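Local coordinates for protein NalP translocator (Neisseria meningitidis, PDB 1UYN) that forms the outer-membrane beta-barrel pore of an autotransporter, through which the secreted protease passenger domain reaches the bacterial cell surface, at residues A[263-275]-A[284-296]. Numbering follows the deposited sequence.
With SO4 (sulfate ion), chain C.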
loop_
_atom_site.group_PDB
_atom_site.type_symbol
_atom_site.label_atom_id
_atom_site.label_comp_id
_atom_site.label_asym_id
_atom_site.label_seq_id
_atom_site.Cartn_x
_atom_site.Cartn_y
_atom_site.Cartn_z
ATOM N N PRO A 263 2.965 12.736 -13.143
ATOM C CA PRO A 263 3.721 12.562 -11.871
ATOM C C PRO A 263 3.454 13.743 -10.961
ATOM O O PRO A 263 3.914 14.866 -11.216
ATOM C CB PRO A 263 5.190 12.495 -12.316
ATOM C CG PRO A 263 5.214 13.243 -13.713
ATOM C CD PRO A 263 3.735 13.470 -14.175
ATOM N N HIS A 264 2.642 13.532 -9.939
ATOM C CA HIS A 264 2.247 14.650 -9.074
ATOM C C HIS A 264 2.558 14.299 -7.674
ATOM O O HIS A 264 2.615 13.122 -7.335
ATOM C CB HIS A 264 0.755 14.997 -9.217
ATOM C CG HIS A 264 0.394 15.543 -10.565
ATOM N ND1 HIS A 264 0.396 14.765 -11.711
ATOM C CD2 HIS A 264 0.030 16.791 -10.955
ATOM C CE1 HIS A 264 0.055 15.519 -12.744
ATOM N NE2 HIS A 264 -0.186 16.749 -12.312
ATOM N N THR A 265 2.804 15.334 -6.875
ATOM C CA THR A 265 2.993 15.221 -5.426
ATOM C C THR A 265 1.638 14.972 -4.779
ATOM O O THR A 265 0.735 15.751 -5.003
ATOM C CB THR A 265 3.560 16.547 -4.894
ATOM O OG1 THR A 265 4.900 16.695 -5.341
ATOM C CG2 THR A 265 3.733 16.565 -3.391
ATOM N N ARG A 266 1.476 13.906 -3.994
ATOM C CA ARG A 266 0.330 13.883 -3.048
ATOM C C ARG A 266 0.602 14.194 -1.604
ATOM O O ARG A 266 1.615 13.846 -1.099
ATOM C CB ARG A 266 -0.461 12.594 -3.064
ATOM C CG ARG A 266 0.275 11.376 -2.860
ATOM C CD ARG A 266 -0.390 10.308 -3.552
ATOM N NE ARG A 266 -0.532 10.614 -4.992
ATOM C CZ ARG A 266 -0.792 9.680 -5.892
ATOM N NH1 ARG A 266 -0.914 8.386 -5.511
ATOM N NH2 ARG A 266 -0.927 10.027 -7.165
ATOM N N LEU A 267 -0.340 14.889 -0.990
ATOM C CA LEU A 267 -0.385 15.159 0.426
ATOM C C LEU A 267 -1.263 14.080 1.021
ATOM O O LEU A 267 -2.304 13.779 0.485
ATOM C CB LEU A 267 -1.047 16.517 0.690
ATOM C CG LEU A 267 -0.512 17.716 -0.121
ATOM C CD1 LEU A 267 -1.051 19.087 0.378
ATOM C CD2 LEU A 267 1.036 17.738 -0.143
ATOM N N VAL A 268 -0.822 13.493 2.117
ATOM C CA VAL A 268 -1.628 12.559 2.860
ATOM C C VAL A 268 -1.756 13.029 4.285
ATOM O O VAL A 268 -0.741 13.243 4.924
ATOM C CB VAL A 268 -0.953 11.182 2.940
ATOM C CG1 VAL A 268 -1.831 10.219 3.748
ATOM C CG2 VAL A 268 -0.647 10.657 1.547
ATOM N N ALA A 269 -2.975 13.163 4.788
ATOM C CA ALA A 269 -3.208 13.410 6.223
ATOM C C ALA A 269 -3.894 12.175 6.814
ATOM O O ALA A 269 -4.525 11.414 6.087
ATOM C CB ALA A 269 -4.052 14.655 6.429
ATOM N N GLY A 270 -3.771 11.973 8.122
ATOM C CA GLY A 270 -4.236 10.745 8.730
ATOM C C GLY A 270 -4.425 10.774 10.212
ATOM O O GLY A 270 -3.981 11.697 10.883
ATOM N N LEU A 271 -5.114 9.761 10.724
ATOM C CA LEU A 271 -5.391 9.653 12.158
ATOM C C LEU A 271 -5.183 8.277 12.630
ATOM O O LEU A 271 -5.388 7.363 11.906
ATOM C CB LEU A 271 -6.842 9.986 12.485
ATOM C CG LEU A 271 -7.167 11.454 12.446
ATOM C CD1 LEU A 271 -8.600 11.572 12.880
ATOM C CD2 LEU A 271 -6.240 12.274 13.355
ATOM N N GLY A 272 -4.857 8.130 13.897
ATOM C CA GLY A 272 -4.677 6.806 14.428
ATOM C C GLY A 272 -4.843 6.683 15.913
ATOM O O GLY A 272 -4.994 7.663 16.609
ATOM N N ALA A 273 -4.793 5.442 16.374
ATOM C CA ALA A 273 -4.903 5.114 17.773
ATOM C C ALA A 273 -4.538 3.645 17.938
ATOM O O ALA A 273 -5.167 2.809 17.300
ATOM C CB ALA A 273 -6.329 5.365 18.238
ATOM N N ASP A 274 -3.484 3.349 18.712
ATOM C CA ASP A 274 -3.226 1.993 19.282
ATOM C C ASP A 274 -3.873 1.920 20.681
ATOM O O ASP A 274 -3.705 2.847 21.456
ATOM C CB ASP A 274 -1.720 1.719 19.542
ATOM C CG ASP A 274 -0.831 1.682 18.272
ATOM O OD1 ASP A 274 -0.422 2.759 17.742
ATOM O OD2 ASP A 274 -0.397 0.604 17.798
ATOM N N VAL A 275 -4.561 0.836 21.036
ATOM C CA VAL A 275 -4.976 0.647 22.426
ATOM C C VAL A 275 -4.580 -0.731 22.982
ATOM O O VAL A 275 -4.774 -1.730 22.313
ATOM C CB VAL A 275 -6.519 0.914 22.621
ATOM C CG1 VAL A 275 -6.983 2.105 21.791
ATOM C CG2 VAL A 275 -7.371 -0.312 22.307
ATOM N N LEU A 284 -6.209 -1.411 17.089
ATOM C CA LEU A 284 -5.548 -0.526 16.159
ATOM C C LEU A 284 -6.557 0.094 15.219
ATOM O O LEU A 284 -7.339 -0.618 14.642
ATOM C CB LEU A 284 -4.573 -1.347 15.345
ATOM C CG LEU A 284 -3.424 -0.515 14.849
ATOM C CD1 LEU A 284 -2.310 -0.592 15.867
ATOM C CD2 LEU A 284 -2.988 -0.977 13.511
ATOM N N ALA A 285 -6.526 1.411 15.056
ATOM C CA ALA A 285 -7.397 2.114 14.113
ATOM C C ALA A 285 -6.590 3.185 13.361
ATOM O O ALA A 285 -5.959 4.027 13.951
ATOM C CB ALA A 285 -8.565 2.742 14.858
ATOM N N ARG A 286 -6.617 3.163 12.048
ATOM C CA ARG A 286 -5.960 4.195 11.271
ATOM C C ARG A 286 -6.870 4.637 10.155
ATOM O O ARG A 286 -7.478 3.814 9.535
ATOM C CB ARG A 286 -4.675 3.639 10.708
ATOM C CG ARG A 286 -3.477 4.015 11.530
ATOM C CD ARG A 286 -2.206 3.545 10.964
ATOM N NE ARG A 286 -1.382 4.617 10.390
ATOM C CZ ARG A 286 -0.247 5.068 10.946
ATOM N NH1 ARG A 286 0.185 4.585 12.116
ATOM N NH2 ARG A 286 0.445 6.034 10.353
ATOM N N TYR A 287 -7.005 5.928 9.936
ATOM C CA TYR A 287 -7.631 6.434 8.746
ATOM C C TYR A 287 -6.702 7.482 8.138
ATOM O O TYR A 287 -5.997 8.188 8.843
ATOM C CB TYR A 287 -9.002 7.040 9.053
ATOM C CG TYR A 287 -9.511 7.821 7.864
ATOM C CD1 TYR A 287 -10.150 7.163 6.797
ATOM C CD2 TYR A 287 -9.247 9.202 7.743
ATOM C CE1 TYR A 287 -10.566 7.863 5.686
ATOM C CE2 TYR A 287 -9.659 9.905 6.638
ATOM C CZ TYR A 287 -10.324 9.238 5.612
ATOM O OH TYR A 287 -10.744 9.948 4.513
ATOM N N SER A 288 -6.753 7.592 6.820
ATOM C CA SER A 288 -5.814 8.352 6.001
ATOM C C SER A 288 -6.524 8.850 4.727
ATOM O O SER A 288 -7.278 8.107 4.094
ATOM C CB SER A 288 -4.678 7.425 5.556
ATOM O OG SER A 288 -3.471 8.161 5.461
ATOM N N TYR A 289 -6.271 10.091 4.332
ATOM C CA TYR A 289 -6.669 10.572 3.018
ATOM C C TYR A 289 -5.462 11.014 2.192
ATOM O O TYR A 289 -4.722 11.871 2.640
ATOM C CB TYR A 289 -7.590 11.781 3.201
ATOM C CG TYR A 289 -8.029 12.339 1.881
ATOM C CD1 TYR A 289 -8.949 11.636 1.083
ATOM C CD2 TYR A 289 -7.502 13.534 1.407
ATOM C CE1 TYR A 289 -9.357 12.121 -0.154
ATOM C CE2 TYR A 289 -7.894 14.041 0.151
ATOM C CZ TYR A 289 -8.827 13.334 -0.606
ATOM O OH TYR A 289 -9.216 13.843 -1.811
ATOM N N ALA A 290 -5.295 10.504 0.983
ATOM C CA ALA A 290 -4.286 11.010 0.041
ATOM C C ALA A 290 -4.930 11.864 -1.059
ATOM O O ALA A 290 -5.926 11.435 -1.647
ATOM C CB ALA A 290 -3.579 9.890 -0.589
ATOM N N GLY A 291 -4.352 13.041 -1.349
ATOM C CA GLY A 291 -4.797 13.890 -2.454
ATOM C C GLY A 291 -3.725 14.495 -3.356
ATOM O O GLY A 291 -2.706 14.986 -2.923
ATOM N N SER A 292 -3.939 14.425 -4.650
ATOM C CA SER A 292 -3.326 15.403 -5.566
ATOM C C SER A 292 -4.406 15.871 -6.485
ATOM O O SER A 292 -5.525 15.406 -6.381
ATOM C CB SER A 292 -2.217 14.774 -6.393
ATOM O OG SER A 292 -2.738 13.761 -7.217
ATOM N N LYS A 293 -4.091 16.793 -7.389
ATOM C CA LYS A 293 -5.034 17.145 -8.443
ATOM C C LYS A 293 -5.327 15.826 -9.143
ATOM O O LYS A 293 -4.422 15.016 -9.390
ATOM C CB LYS A 293 -4.481 18.214 -9.405
ATOM C CG LYS A 293 -3.468 17.717 -10.465
ATOM C CD LYS A 293 -3.326 18.739 -11.611
ATOM C CE LYS A 293 -4.199 18.402 -12.851
ATOM N NZ LYS A 293 -4.568 19.656 -13.600
ATOM N N GLN A 294 -6.618 15.602 -9.367
ATOM C CA GLN A 294 -7.150 14.413 -10.026
ATOM C C GLN A 294 -6.880 13.119 -9.289
ATOM O O GLN A 294 -6.922 12.030 -9.872
ATOM C CB GLN A 294 -6.639 14.348 -11.465
ATOM C CG GLN A 294 -7.450 15.228 -12.443
ATOM C CD GLN A 294 -6.987 15.009 -13.872
ATOM O OE1 GLN A 294 -7.800 14.992 -14.817
ATOM N NE2 GLN A 294 -5.676 14.796 -14.033
ATOM N N TYR A 295 -6.620 13.205 -7.997
ATOM C CA TYR A 295 -6.457 11.970 -7.222
ATOM C C TYR A 295 -6.975 12.199 -5.825
ATOM O O TYR A 295 -6.769 13.241 -5.243
ATOM C CB TYR A 295 -4.990 11.455 -7.246
ATOM C CG TYR A 295 -4.733 10.223 -6.399
ATOM C CD1 TYR A 295 -4.703 10.307 -5.008
ATOM C CD2 TYR A 295 -4.525 8.983 -6.977
ATOM C CE1 TYR A 295 -4.479 9.226 -4.236
ATOM C CE2 TYR A 295 -4.310 7.842 -6.188
ATOM C CZ TYR A 295 -4.288 7.985 -4.817
ATOM O OH TYR A 295 -4.078 6.917 -3.983
ATOM N N GLY A 296 -7.678 11.209 -5.308
ATOM C CA GLY A 296 -8.149 11.231 -3.937
ATOM C C GLY A 296 -8.440 9.826 -3.479
ATOM O O GLY A 296 -9.161 9.119 -4.137
HETATM S S SO4 C . 2.079 19.073 -8.999
HETATM O O1 SO4 C . 2.986 18.734 -10.128
HETATM O O2 SO4 C . 0.793 19.512 -9.572
HETATM O O3 SO4 C . 1.938 17.960 -8.058
HETATM O O4 SO4 C . 2.604 20.160 -8.162
#
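Arg266 sets its CG between the backbone N and carbonyl carbon (chi1 54°) and bends again at chi3, while Tyr295 swings its ring out opposite its own backbone N (chi1 177°); together these turns lay the guanidinium flat over one face of the ring. The planes lie 19° apart, and Arg266 CZ sits 3.8 Å from the centre of the Tyr295 ring, almost on its normal, a cation-pi stack with NH1 displaced toward the phenol end. An arginine suits this place because its flat cation can stack and still bond through its nitrogens: NH1 also makes a salt bridge to Asp23 of the helix threading the pore, whose carboxylate is also hydrogen-bonded to the Tyr295 hydroxyl, as is Arg27. Ser292 and Tyr295 bracket a type II turn that carries the chain into the next strand and brings the ring against the Arg266 guanidinium.

Away from the stack, 265-275 and 284-292 run antiparallel, with paired backbone hydrogen bonds at Leu267-Gly291, Ala269-Tyr289 and Leu271-Tyr287. The pore-side face is mixed: Val268 CG2 packs 3.7 Å from Ala290 CB, and Gly270 and Gly272 are the non-hydrogen-bonded partners of Ser288 and Arg286, whose guanidinium reaches Asp34 in a salt bridge. Leu267, Leu271, Tyr287 and Tyr289 turn to the outer surface, where apolar and aromatic groups suit lipid. Back at the stack's end, His264 lies against the aliphatic part of Lys293, His264 CD2 3.7 Å from Lys293 CG, and a sulfate, probably from the crystallisation liquor, accepts a hydrogen bond from Thr265 N. This is an antiparallel beta hairpin of the up-and-down, twelve-stranded autotransporter barrel, a polar lumen inside and an apolar belt outside.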